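PDB 3IIB: peptidase M28, which probably works as a two-zinc metallopeptidase of family M28, with carboxypeptidase and dipeptidase activity, and is probably active as a homodimer. Local coordinates for residues Y64-T69 with K311-E316; P197-S202 with L223-E228; Y325-S330 with V385-L390. All blocks are in the same frame, centred on the assembly; numbering follows the deposited sequence. Where two conformers were deposited one is given.

Contact 1: Y64-T69 with K311-E316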
loop_
_atom_site.group_PDB
_atom_site.type_symbol
_atom_site.label_atom_id
_atom_site.label_comp_id
_atom_site.label_asym_id
_atom_site.label_seq_id
_atom_site.Cartn_x
_atom_site.Cartn_y
_atom_site.Cartn_z
ATOM N N TYR A 64 -34.356 -15.223 -1.229
ATOM C CA TYR A 64 -34.624 -15.380 -2.667
ATOM C C TYR A 64 -33.804 -14.390 -3.453
ATOM O O TYR A 64 -33.139 -13.520 -2.886
ATOM C CB TYR A 64 -36.109 -15.233 -2.960
ATOM C CG TYR A 64 -36.754 -13.960 -2.499
ATOM C CD1 TYR A 64 -37.147 -13.793 -1.175
ATOM C CD2 TYR A 64 -37.011 -12.929 -3.387
ATOM C CE1 TYR A 64 -37.781 -12.601 -0.762
ATOM C CE2 TYR A 64 -37.613 -11.760 -2.983
ATOM C CZ TYR A 64 -38.003 -11.596 -1.676
ATOM O OH TYR A 64 -38.636 -10.425 -1.295
ATOM N N LYS A 65 -33.856 -14.525 -4.762
ATOM C CA LYS A 65 -33.114 -13.608 -5.609
ATOM C C LYS A 65 -33.903 -13.161 -6.803
ATOM O O LYS A 65 -34.812 -13.866 -7.264
ATOM C CB LYS A 65 -31.789 -14.224 -6.032
ATOM C CG LYS A 65 -31.889 -15.460 -6.897
ATOM C CD LYS A 65 -30.517 -16.054 -7.055
ATOM C CE LYS A 65 -30.395 -16.879 -8.267
ATOM N NZ LYS A 65 -31.080 -18.182 -8.133
ATOM N N GLU A 66 -33.485 -12.018 -7.357
ATOM C CA GLU A 66 -34.190 -11.373 -8.451
ATOM C C GLU A 66 -33.195 -10.948 -9.522
ATOM O O GLU A 66 -32.177 -10.369 -9.202
ATOM C CB GLU A 66 -34.955 -10.170 -7.924
ATOM C CG GLU A 66 -36.078 -10.609 -6.950
ATOM C CD GLU A 66 -36.908 -9.462 -6.387
ATOM O OE1 GLU A 66 -36.462 -8.298 -6.425
ATOM O OE2 GLU A 66 -38.011 -9.743 -5.863
ATOM N N PRO A 67 -33.507 -11.221 -10.783
ATOM C CA PRO A 67 -32.479 -11.001 -11.805
ATOM C C PRO A 67 -32.227 -9.536 -12.183
ATOM O O PRO A 67 -33.128 -8.669 -12.145
ATOM C CB PRO A 67 -33.015 -11.771 -12.997
ATOM C CG PRO A 67 -34.496 -11.656 -12.868
ATOM C CD PRO A 67 -34.752 -11.758 -11.377
ATOM N N VAL A 68 -30.978 -9.281 -12.532
ATOM C CA VAL A 68 -30.488 -7.975 -12.917
ATOM C C VAL A 68 -29.618 -8.181 -14.145
ATOM O O VAL A 68 -28.677 -8.963 -14.111
ATOM C CB VAL A 68 -29.672 -7.319 -11.795
ATOM C CG1 VAL A 68 -29.025 -5.992 -12.259
ATOM C CG2 VAL A 68 -30.545 -7.144 -10.551
ATOM N N THR A 69 -29.896 -7.441 -15.206
ATOM C CA THR A 69 -29.045 -7.497 -16.405
ATOM C C THR A 69 -27.742 -6.743 -16.146
ATOM O O THR A 69 -27.754 -5.590 -15.654
ATOM C CB THR A 69 -29.759 -6.877 -17.623
ATOM O OG1 THR A 69 -31.025 -7.540 -17.818
ATOM C CG2 THR A 69 -28.869 -6.958 -18.924
ATOM N N LYS A 311 -31.565 0.183 -9.514
ATOM C CA LYS A 311 -32.501 0.668 -10.501
ATOM C C LYS A 311 -33.481 -0.458 -10.874
ATOM O O LYS A 311 -34.679 -0.232 -11.031
ATOM C CB LYS A 311 -31.738 1.114 -11.738
ATOM C CG LYS A 311 -31.023 2.429 -11.516
ATOM C CD LYS A 311 -30.162 2.842 -12.691
ATOM C CE LYS A 311 -29.588 4.224 -12.413
ATOM N NZ LYS A 311 -28.578 4.643 -13.415
ATOM N N THR A 312 -32.967 -1.677 -11.015
ATOM C CA THR A 312 -33.812 -2.807 -11.354
ATOM C C THR A 312 -34.839 -3.070 -10.241
ATOM O O THR A 312 -36.034 -3.256 -10.510
ATOM C CB THR A 312 -33.016 -4.060 -11.635
ATOM O OG1 THR A 312 -32.186 -3.847 -12.774
ATOM C CG2 THR A 312 -33.931 -5.251 -11.913
ATOM N N TYR A 313 -34.378 -3.055 -9.001
ATOM C CA TYR A 313 -35.261 -3.262 -7.865
ATOM C C TYR A 313 -36.392 -2.206 -7.844
ATOM O O TYR A 313 -37.551 -2.535 -7.677
ATOM C CB TYR A 313 -34.462 -3.188 -6.563
ATOM C CG TYR A 313 -35.305 -3.384 -5.321
ATOM C CD1 TYR A 313 -35.991 -2.330 -4.745
ATOM C CD2 TYR A 313 -35.366 -4.621 -4.697
ATOM C CE1 TYR A 313 -36.766 -2.518 -3.607
ATOM C CE2 TYR A 313 -36.142 -4.824 -3.560
ATOM C CZ TYR A 313 -36.830 -3.781 -3.012
ATOM O OH TYR A 313 -37.599 -4.052 -1.872
ATOM N N ALA A 314 -36.032 -0.938 -7.998
ATOM C CA ALA A 314 -37.032 0.144 -8.014
ATOM C C ALA A 314 -38.113 -0.099 -9.055
ATOM O O ALA A 314 -39.287 0.123 -8.806
ATOM C CB ALA A 314 -36.373 1.493 -8.240
ATOM N N LYS A 315 -37.733 -0.574 -10.227
ATOM C CA LYS A 315 -38.738 -0.837 -11.259
ATOM C C LYS A 315 -39.522 -2.107 -10.982
ATOM O O LYS A 315 -40.771 -2.113 -11.073
ATOM C CB LYS A 315 -38.089 -0.885 -12.644
ATOM C CG LYS A 315 -37.662 0.478 -13.119
ATOM N N GLU A 316 -38.837 -3.182 -10.633
ATOM C CA GLU A 316 -39.470 -4.480 -10.346
ATOM C C GLU A 316 -40.469 -4.386 -9.197
ATOM O O GLU A 316 -41.524 -5.030 -9.223
ATOM C CB GLU A 316 -38.403 -5.524 -10.036
ATOM C CG GLU A 316 -38.907 -6.847 -9.440
ATOM C CD GLU A 316 -39.716 -7.679 -10.409
ATOM O OE1 GLU A 316 -39.579 -7.506 -11.657
ATOM O OE2 GLU A 316 -40.505 -8.505 -9.907
HETATM O O HOH W 1 -32.108 -5.503 -14.934
#
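Val68 and Thr312 meet side chain to side chain where helix 308-316 packs against strand 62-84 of the large mixed sheet in this M28 zinc-peptidase fold. The strand segment and the helix segment run at 120° to each other, so the contact is short and rests on a few side chains. Thr312 has OG1 anti to its carbonyl carbon (chi1 -63°), and its two branches meet different partners. Thr312 OG1 lies 3.9 Å from Val68 CG1. The Thr312 methyl CG2 comes within 4.1 Å of Val68 CG2 and also reaches the strand backbone, 3.5 Å from Pro67 O. A water extends the polar branch: it accepts from Thr69 N at 3.0 Å and donates to Thr312 OG1 at 2.7 Å. That hydroxyl is also hydrogen-bonded to Leu308 O, one turn earlier in the helix, so two partners hold its orientation.

Two residues earlier on the strand, the CB of Glu66 points toward the helix and its chain is extended beyond CG. Glu66 OE1 stands 4.2 Å from Tyr313 CD2, approaching the ring obliquely, and 4.1 Å from Glu316 CG. The Glu316 chain is bent at chi2, and the two carboxylate planes are turned 67° apart; with Glu66 OE2 and Glu316 OE2 4.9 Å apart, the like charges would probably repel mildly. The hydrogen bond of Glu66 OE1 to His317 NE2 is likely to offset this, and the His317 ring stacks with Tyr313. On the strand itself, the other carboxylate oxygen, Glu66 OE2, lies in the plane of the Tyr64 ring, at its edge.

Contact 2: P197-S202 with L223-E228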
loop_
_atom_site.group_PDB
_atom_site.type_symbol
_atom_site.label_atom_id
_atom_site.label_comp_id
_atom_site.label_asym_id
_atom_site.label_seq_id
_atom_site.Cartn_x
_atom_site.Cartn_y
_atom_site.Cartn_z
ATOM N N PRO A 197 -8.234 4.235 -24.641
ATOM C CA PRO A 197 -7.738 3.596 -23.421
ATOM C C PRO A 197 -7.618 4.582 -22.267
ATOM O O PRO A 197 -7.201 5.720 -22.458
ATOM C CB PRO A 197 -6.370 3.064 -23.818
ATOM C CG PRO A 197 -6.347 3.048 -25.255
ATOM C CD PRO A 197 -7.258 4.123 -25.735
ATOM N N ALA A 198 -7.964 4.121 -21.073
ATOM C CA ALA A 198 -8.117 4.980 -19.907
ATOM C C ALA A 198 -7.633 4.205 -18.680
ATOM O O ALA A 198 -8.129 3.115 -18.433
ATOM C CB ALA A 198 -9.595 5.355 -19.710
ATOM N N ALA A 199 -6.687 4.783 -17.929
ATOM C CA ALA A 199 -6.068 4.138 -16.793
ATOM C C ALA A 199 -5.852 5.136 -15.673
ATOM O O ALA A 199 -5.783 6.340 -15.909
ATOM C CB ALA A 199 -4.742 3.533 -17.207
ATOM N N ALA A 200 -5.780 4.612 -14.460
ATOM C CA ALA A 200 -5.376 5.371 -13.269
ATOM C C ALA A 200 -3.983 4.920 -12.844
ATOM O O ALA A 200 -3.655 3.727 -12.911
ATOM C CB ALA A 200 -6.366 5.148 -12.132
ATOM N N ILE A 201 -3.169 5.887 -12.405
ATOM C CA ILE A 201 -1.852 5.602 -11.872
ATOM C C ILE A 201 -1.859 5.923 -10.393
ATOM O O ILE A 201 -2.753 6.636 -9.906
ATOM C CB ILE A 201 -0.717 6.330 -12.608
ATOM C CG1 ILE A 201 -0.779 7.866 -12.388
ATOM C CG2 ILE A 201 -0.712 5.951 -14.082
ATOM C CD1 ILE A 201 0.265 8.682 -13.192
ATOM N N SER A 202 -0.921 5.312 -9.664
ATOM C CA SER A 202 -0.863 5.514 -8.225
ATOM C C SER A 202 -0.561 6.959 -7.948
ATOM O O SER A 202 0.021 7.659 -8.769
ATOM C CB SER A 202 0.185 4.629 -7.531
ATOM O OG SER A 202 1.518 5.050 -7.774
ATOM N N LEU A 223 1.859 2.870 -22.474
ATOM C CA LEU A 223 0.675 2.343 -21.797
ATOM C C LEU A 223 0.145 1.121 -22.554
ATOM O O LEU A 223 -0.069 1.159 -23.778
ATOM C CB LEU A 223 -0.433 3.391 -21.738
ATOM C CG LEU A 223 -1.747 3.018 -21.048
ATOM C CD1 LEU A 223 -1.608 2.718 -19.539
ATOM C CD2 LEU A 223 -2.759 4.169 -21.265
ATOM N N GLU A 224 -0.054 0.049 -21.799
ATOM C CA GLU A 224 -0.557 -1.199 -22.339
ATOM C C GLU A 224 -1.683 -1.626 -21.447
ATOM O O GLU A 224 -1.473 -1.743 -20.238
ATOM C CB GLU A 224 0.525 -2.274 -22.335
ATOM C CG GLU A 224 0.033 -3.576 -22.918
ATOM C CD GLU A 224 1.107 -4.621 -23.084
ATOM O OE1 GLU A 224 2.260 -4.401 -22.639
ATOM O OE2 GLU A 224 0.769 -5.656 -23.703
ATOM N N LEU A 225 -2.868 -1.814 -22.050
ATOM C CA LEU A 225 -4.043 -2.306 -21.359
ATOM C C LEU A 225 -4.685 -3.403 -22.166
ATOM O O LEU A 225 -4.936 -3.261 -23.369
ATOM C CB LEU A 225 -5.083 -1.219 -21.108
ATOM C CG LEU A 225 -4.639 0.002 -20.305
ATOM C CD1 LEU A 225 -5.756 1.066 -20.359
ATOM C CD2 LEU A 225 -4.227 -0.338 -18.840
ATOM N N GLY A 226 -4.919 -4.518 -21.495
ATOM C CA GLY A 226 -5.625 -5.625 -22.102
ATOM C C GLY A 226 -6.986 -5.543 -21.424
ATOM O O GLY A 226 -7.103 -5.237 -20.229
ATOM N N SER A 227 -8.009 -5.757 -22.194
ATOM C CA SER A 227 -9.357 -5.845 -21.660
ATOM C C SER A 227 -10.195 -6.449 -22.764
ATOM O O SER A 227 -9.760 -6.477 -23.925
ATOM C CB SER A 227 -9.901 -4.459 -21.293
ATOM O OG SER A 227 -10.255 -3.727 -22.467
ATOM N N GLU A 228 -11.384 -6.926 -22.395
ATOM C CA GLU A 228 -12.317 -7.559 -23.331
ATOM C C GLU A 228 -13.750 -7.281 -22.865
ATOM O O GLU A 228 -14.046 -7.295 -21.671
ATOM C CB GLU A 228 -12.080 -9.068 -23.369
ATOM C CG GLU A 228 -12.965 -9.844 -24.362
ATOM C CD GLU A 228 -13.139 -11.332 -24.019
ATOM O OE1 GLU A 228 -12.946 -11.749 -22.840
ATOM O OE2 GLU A 228 -13.508 -12.078 -24.949
#
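Leu225 projects one methyl, CD1, into a shallow hollow formed by Pro197, Ala198 and Ala199, inside a curled part of the large mixed sheet. Strand 198-201 is linked to strand 220-242 through strands 88-94 and 62-84. The sheet bends round until the two segments face each other at 117°, their axes 8.6 Å apart, with no hydrogen bond between them.

Three parts of the hollow can be measured. Pro197 CB lies 4.0 Å from Leu225 CD1, Ala198 O is 3.7 Å from that methyl, and Ala199 CB is 4.1 Å from it. The two leucines place CG differently, anti to the carbonyl carbon in Leu225 (chi1 -58°) and anti to the backbone N in Leu223 (chi1 -179°). Their CD1 methyls, Leu223 CD1 and Leu225 CD1, end 4.5 Å apart, and the small bump of Ala199 CB sits at the notch between them, 4.0 Å from Leu223 CD1. Val92 touches both Ala199 and Leu223, Ala94 and Ala78 pack on Leu225, and the methyl of Ala198 points away and packs on Ile169 and Met187. Polar backbone groups find partners beside the interface: Leu225 N is hydrogen-bonded to Thr101 OG1, and Ala198 N to Ser98 OG.

Contact 3: Y325-S330 with V385-L390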
loop_
_atom_site.group_PDB
_atom_site.type_symbol
_atom_site.label_atom_id
_atom_site.label_comp_id
_atom_site.label_asym_id
_atom_site.label_seq_id
_atom_site.Cartn_x
_atom_site.Cartn_y
_atom_site.Cartn_z
ATOM N N TYR A 325 -41.737 1.412 3.908
ATOM C CA TYR A 325 -41.836 2.418 4.953
ATOM C C TYR A 325 -40.627 3.368 4.891
ATOM O O TYR A 325 -40.783 4.588 4.894
ATOM C CB TYR A 325 -41.941 1.712 6.296
ATOM C CG TYR A 325 -42.115 2.650 7.470
ATOM C CD1 TYR A 325 -43.249 3.456 7.595
ATOM C CD2 TYR A 325 -41.165 2.694 8.472
ATOM C CE1 TYR A 325 -43.394 4.313 8.695
ATOM C CE2 TYR A 325 -41.299 3.578 9.561
ATOM C CZ TYR A 325 -42.414 4.332 9.665
ATOM O OH TYR A 325 -42.499 5.183 10.746
ATOM N N ILE A 326 -39.427 2.788 4.848
ATOM C CA ILE A 326 -38.181 3.540 4.775
ATOM C C ILE A 326 -37.135 2.616 4.241
ATOM O O ILE A 326 -37.226 1.393 4.431
ATOM C CB ILE A 326 -37.777 4.112 6.142
ATOM C CG1 ILE A 326 -36.654 5.152 5.988
ATOM C CG2 ILE A 326 -37.357 2.987 7.093
ATOM C CD1 ILE A 326 -36.617 6.201 7.142
ATOM N N ALA A 327 -36.153 3.185 3.559
ATOM C CA ALA A 327 -35.019 2.442 3.034
ATOM C C ALA A 327 -33.691 3.095 3.423
ATOM O O ALA A 327 -33.631 4.309 3.488
ATOM C CB ALA A 327 -35.103 2.376 1.494
ATOM N N ALA A 328 -32.641 2.290 3.648
ATOM C CA ALA A 328 -31.286 2.775 3.972
ATOM C C ALA A 328 -30.270 1.772 3.488
ATOM O O ALA A 328 -30.585 0.584 3.359
ATOM C CB ALA A 328 -31.081 3.042 5.481
ATOM N N GLU A 329 -29.078 2.257 3.180
ATOM C CA GLU A 329 -27.999 1.405 2.677
ATOM C C GLU A 329 -26.664 1.739 3.330
ATOM O O GLU A 329 -26.304 2.911 3.446
ATOM C CB GLU A 329 -27.850 1.530 1.179
ATOM C CG GLU A 329 -26.671 0.739 0.657
ATOM C CD GLU A 329 -26.566 0.679 -0.864
ATOM O OE1 GLU A 329 -26.656 1.751 -1.493
ATOM O OE2 GLU A 329 -26.395 -0.453 -1.419
ATOM N N SER A 330 -25.940 0.695 3.720
ATOM C CA SER A 330 -24.564 0.808 4.227
ATOM C C SER A 330 -23.608 0.590 3.037
ATOM O O SER A 330 -23.490 -0.533 2.518
ATOM C CB SER A 330 -24.297 -0.232 5.281
ATOM O OG SER A 330 -22.997 -0.088 5.892
ATOM N N VAL A 385 -40.536 7.198 -1.686
ATOM C CA VAL A 385 -40.087 6.304 -0.617
ATOM C C VAL A 385 -39.135 7.067 0.294
ATOM O O VAL A 385 -38.116 7.615 -0.167
ATOM C CB VAL A 385 -39.362 5.073 -1.172
ATOM C CG1 VAL A 385 -38.972 4.121 -0.018
ATOM C CG2 VAL A 385 -40.260 4.358 -2.207
ATOM N N PRO A 386 -39.484 7.143 1.588
ATOM C CA PRO A 386 -38.566 7.750 2.548
ATOM C C PRO A 386 -37.262 6.976 2.671
ATOM O O PRO A 386 -37.210 5.762 2.445
ATOM C CB PRO A 386 -39.362 7.696 3.885
ATOM C CG PRO A 386 -40.768 7.606 3.500
ATOM C CD PRO A 386 -40.755 6.769 2.234
ATOM N N VAL A 387 -36.193 7.681 3.030
ATOM C CA VAL A 387 -34.925 7.065 3.251
ATOM C C VAL A 387 -34.225 7.722 4.434
ATOM O O VAL A 387 -34.649 8.761 4.914
ATOM C CB VAL A 387 -33.989 7.130 1.993
ATOM C CG1 VAL A 387 -34.603 6.322 0.803
ATOM C CG2 VAL A 387 -33.625 8.577 1.619
ATOM N N ALA A 388 -33.168 7.052 4.902
ATOM C CA ALA A 388 -32.208 7.619 5.838
ATOM C C ALA A 388 -30.795 7.398 5.306
ATOM O O ALA A 388 -30.537 6.438 4.550
ATOM C CB ALA A 388 -32.370 6.986 7.242
ATOM N N SER A 389 -29.895 8.306 5.677
ATOM C CA SER A 389 -28.460 8.158 5.434
ATOM C C SER A 389 -27.813 8.086 6.807
ATOM O O SER A 389 -27.793 9.071 7.573
ATOM C CB SER A 389 -27.903 9.338 4.660
ATOM O OG SER A 389 -28.295 9.309 3.293
ATOM N N LEU A 390 -27.284 6.912 7.107
ATOM C CA LEU A 390 -26.627 6.652 8.363
ATOM C C LEU A 390 -25.144 6.918 8.076
ATOM O O LEU A 390 -24.435 6.111 7.444
ATOM C CB LEU A 390 -26.915 5.214 8.815
ATOM C CG LEU A 390 -28.379 4.980 9.248
ATOM C CD1 LEU A 390 -29.212 4.526 8.031
ATOM C CD2 LEU A 390 -28.497 3.941 10.334
HETATM O O HOH W 2 -28.774 5.058 3.092
HETATM O O HOH W 3 -26.662 5.284 4.753
#
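Ile326 and Ala328 pack against Ala388 and Leu390 on one face of a single parallel beta bridge, which joins strand 324-329 of the large sheet to strand 387-392 of the small three-stranded sheet in this zinc-peptidase fold. The tightest point is Ala328 CB against Leu390 CD1, 3.5 Å apart, which is tighter than usual for two carbons. Ile326 has CG1 anti to its backbone N (chi1 -167°), which carries this carbon over Pro386 O and Val387 CA; its terminal CD1 lies 4.3 Å from Ala388 CB. Trp342 touches both Ile326 and Ala388, and Phe426 of helix 413-432 covers the two alanines. An alanine in place of Ile326 would strip away CG1, CG2 and CD1 and would probably leave a gap beside Ala388 CB and Trp342, which lose the isoleucine's outer carbons. On the other face, the methyl of Ala327 meets Val387 CG1.

The backbones carry the bridge itself. Ala327 N donates to Pro386 O at 3.0 Å, and Ala388 N donates to Ala327 O at 3.1 Å, with an N-H...O angle of 153°. Val387 CA makes an additional CA-H...O contact with Ala327 O, so that oxygen receives both an N-H and a C-H.

The segments lie 30° from parallel and separate toward their C-terminal ends, where water takes over the pairing. One water accepts from Glu329 N at 2.8 Å and donates to Ala388 O at 2.7 Å. A second donates to Glu329 O at 2.7 Å and accepts from Leu390 N at 2.9 Å.

How the contacts relate
All three contacts reach the same large mixed sheet, but none touches another. Contacts 1 and 3 are neighbours, centres about 18 Å and nearest atoms about 7 Å apart; strand 324-329 follows helix 308-316 as the next element. Both lie near the zinc site: the Val68 side chain is about 9 Å from that of Glu303, a zinc-binding residue holding no metal in this model, and about 10 Å from that of zinc ligand His257; the Ala328 side chain is about 10 Å from that of ligand Asp331. Contact 2, nested within the loop closed by contact 1, lies away from the metals, its centre about 31 Å from contact 1's and about 37 Å from contact 3's.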